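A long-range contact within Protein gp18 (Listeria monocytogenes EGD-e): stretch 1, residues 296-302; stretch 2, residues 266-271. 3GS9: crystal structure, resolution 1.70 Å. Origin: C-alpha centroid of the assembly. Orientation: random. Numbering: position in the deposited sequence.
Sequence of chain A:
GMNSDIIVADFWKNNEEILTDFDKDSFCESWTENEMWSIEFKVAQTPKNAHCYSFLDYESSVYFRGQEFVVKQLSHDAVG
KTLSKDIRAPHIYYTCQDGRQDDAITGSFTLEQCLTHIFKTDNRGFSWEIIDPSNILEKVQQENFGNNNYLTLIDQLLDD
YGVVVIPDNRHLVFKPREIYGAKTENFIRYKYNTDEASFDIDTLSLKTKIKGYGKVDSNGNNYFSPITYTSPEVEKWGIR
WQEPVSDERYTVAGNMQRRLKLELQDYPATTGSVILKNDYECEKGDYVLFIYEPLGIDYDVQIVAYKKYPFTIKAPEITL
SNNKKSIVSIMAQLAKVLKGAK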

# COMPACT_ATOMS: atom_id res chain seq x y z
N GLY A 296 -8.88 21.42 -29.56
CA GLY A 296 -10.29 21.47 -29.94
C GLY A 296 -11.02 20.17 -29.69
O GLY A 296 -11.74 19.68 -30.56
N ILE A 297 -10.84 19.62 -28.50
CA ILE A 297 -11.48 18.35 -28.13
C ILE A 297 -12.45 18.69 -27.00
O ILE A 297 -12.05 19.32 -26.02
CB ILE A 297 -10.44 17.34 -27.65
CG1 ILE A 297 -9.53 16.92 -28.82
CG2 ILE A 297 -11.14 16.12 -26.99
CD1 ILE A 297 -8.39 16.01 -28.37
N ASP A 298 -13.70 18.28 -27.18
CA ASP A 298 -14.78 18.55 -26.25
C ASP A 298 -15.25 17.25 -25.60
O ASP A 298 -15.48 16.25 -26.29
CB ASP A 298 -15.99 19.15 -27.00
CG ASP A 298 -15.73 20.55 -27.61
OD1 ASP A 298 -14.65 21.16 -27.44
OD2 ASP A 298 -16.68 21.04 -28.27
N TYR A 299 -15.45 17.28 -24.29
CA TYR A 299 -15.96 16.13 -23.55
C TYR A 299 -16.51 16.56 -22.18
O TYR A 299 -16.15 17.60 -21.66
CB TYR A 299 -14.87 15.05 -23.36
CG TYR A 299 -13.55 15.57 -22.84
CD1 TYR A 299 -12.57 16.04 -23.72
CD2 TYR A 299 -13.27 15.56 -21.49
CE1 TYR A 299 -11.35 16.52 -23.24
CE2 TYR A 299 -12.04 16.03 -21.01
CZ TYR A 299 -11.07 16.50 -21.89
OH TYR A 299 -9.85 16.98 -21.40
N ASP A 300 -17.37 15.74 -21.62
CA ASP A 300 -17.99 16.03 -20.34
C ASP A 300 -17.11 15.64 -19.14
O ASP A 300 -16.39 14.62 -19.15
CB ASP A 300 -19.32 15.28 -20.22
CG ASP A 300 -20.41 15.87 -21.09
OD1 ASP A 300 -20.41 17.10 -21.34
OD2 ASP A 300 -21.27 15.09 -21.53
N VAL A 301 -17.13 16.51 -18.14
CA VAL A 301 -16.60 16.19 -16.84
C VAL A 301 -17.78 16.30 -15.87
O VAL A 301 -18.76 16.96 -16.18
CB VAL A 301 -15.44 17.11 -16.45
CG1 VAL A 301 -14.24 16.80 -17.32
CG2 VAL A 301 -15.85 18.57 -16.53
N GLN A 302 -17.68 15.61 -14.75
CA GLN A 302 -18.81 15.47 -13.83
C GLN A 302 -18.38 16.03 -12.48
O GLN A 302 -17.22 15.94 -12.10
CB GLN A 302 -19.16 13.99 -13.74
CG GLN A 302 -20.46 13.64 -13.14
CD GLN A 302 -20.81 12.17 -13.35
OE1 GLN A 302 -19.94 11.33 -13.48
NE2 GLN A 302 -22.09 11.88 -13.42
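Stretch 2, residues 266-271: DYPATT

Stretch 1 leaves G296, whose positive phi by itself favours glycine, and runs from I297 onward as an extended strand. Its side chains alternate: I297, Y299 and V301 point their CA-to-CB bonds toward stretch 2, while D298 and D300 point away, so apolar and aromatic groups line the contact and carboxylates avoid it. Stretch 2 begins as loop, is extended from Y267 on, and becomes strand at A269. Its touching part, 267 to 270, runs at 56° to the direction of 297 to 301, with Y267 set by Y299 (CA to CA 7.2 Å) and T270 by V301 (CA to CA 7.5 Å). That spacing leaves the side chains to make the contact.

Y299 is the centre of it. With chi1 at 49° (p) and chi2 at -88°, its ring reaches past Y267 and P268 toward T270. Y267, with chi1 at -71° (m) and chi2 at -87°, lays its own ring beside Y299. The two planes are 29° apart and the centroids 5.1 Å, so the rings are slid apart and barely overlap. Each instead covers a beta carbon: Y299 CB lies 3.6 Å from the centroid of the Y267 ring, and Y267 CB 4.1 Å from that of the Y299 ring. Between the two tyrosines the closest approach is 3.4 Å, from Y299 CD1 to Y267 CD1. I297, m at chi1 and t at chi2, is buried, and its branch at CB puts CG2 against the edge of the Y267 ring, 4.0 Å from Y267 CD1.

P268 adds a compact apolar surface, its CD 4.1 Å from Y299 CE1. Beyond it, Y299 OH donates a hydrogen bond to T270 OG1 (2.7 Å). T270, m at chi1, passes the chain on, its OG1 donating to P268 O (2.9 Å). Threonine suits this buried place because its hydroxyl both accepts and donates, while its methyl, CG2, meets CG1 of V301, m at chi1 (-69°), at 4.2 Å.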

# COMPACT_ATOMS: atom_id res chain seq x y z
N ASP A 266 -11.78 7.01 -22.79
CA ASP A 266 -11.54 7.41 -24.18
C ASP A 266 -11.33 8.91 -24.39
O ASP A 266 -11.19 9.38 -25.53
CB ASP A 266 -12.63 6.86 -25.12
CG ASP A 266 -14.05 7.38 -24.80
OD1 ASP A 266 -14.33 7.87 -23.68
OD2 ASP A 266 -14.92 7.24 -25.70
N TYR A 267 -11.23 9.65 -23.28
CA TYR A 267 -10.81 11.07 -23.32
C TYR A 267 -9.70 11.27 -22.30
O TYR A 267 -9.64 10.51 -21.31
CB TYR A 267 -11.96 12.01 -23.01
CG TYR A 267 -12.98 12.06 -24.13
CD1 TYR A 267 -12.81 12.94 -25.18
CD2 TYR A 267 -14.08 11.21 -24.14
CE1 TYR A 267 -13.72 12.98 -26.23
CE2 TYR A 267 -14.99 11.24 -25.18
CZ TYR A 267 -14.80 12.12 -26.22
OH TYR A 267 -15.70 12.19 -27.26
N PRO A 268 -8.88 12.31 -22.48
CA PRO A 268 -7.80 12.57 -21.51
C PRO A 268 -8.34 12.62 -20.09
O PRO A 268 -9.43 13.17 -19.88
CB PRO A 268 -7.27 13.94 -21.94
CG PRO A 268 -7.50 13.91 -23.47
CD PRO A 268 -8.85 13.30 -23.59
N ALA A 269 -7.65 11.99 -19.15
CA ALA A 269 -8.10 12.00 -17.77
C ALA A 269 -7.95 13.44 -17.27
O ALA A 269 -6.85 13.97 -17.19
CB ALA A 269 -7.27 11.00 -16.94
N THR A 270 -9.08 14.04 -16.90
CA THR A 270 -9.18 15.48 -16.63
C THR A 270 -9.88 15.67 -15.30
O THR A 270 -11.05 15.25 -15.13
CB THR A 270 -10.01 16.17 -17.75
OG1 THR A 270 -9.37 15.93 -19.01
CG2 THR A 270 -10.15 17.67 -17.51
N THR A 271 -9.14 16.26 -14.37
CA THR A 271 -9.63 16.50 -13.01
C THR A 271 -9.21 17.88 -12.58
O THR A 271 -8.05 18.24 -12.67
CB THR A 271 -9.04 15.48 -12.00
OG1 THR A 271 -9.45 14.15 -12.37
CG2 THR A 271 -9.49 15.80 -10.56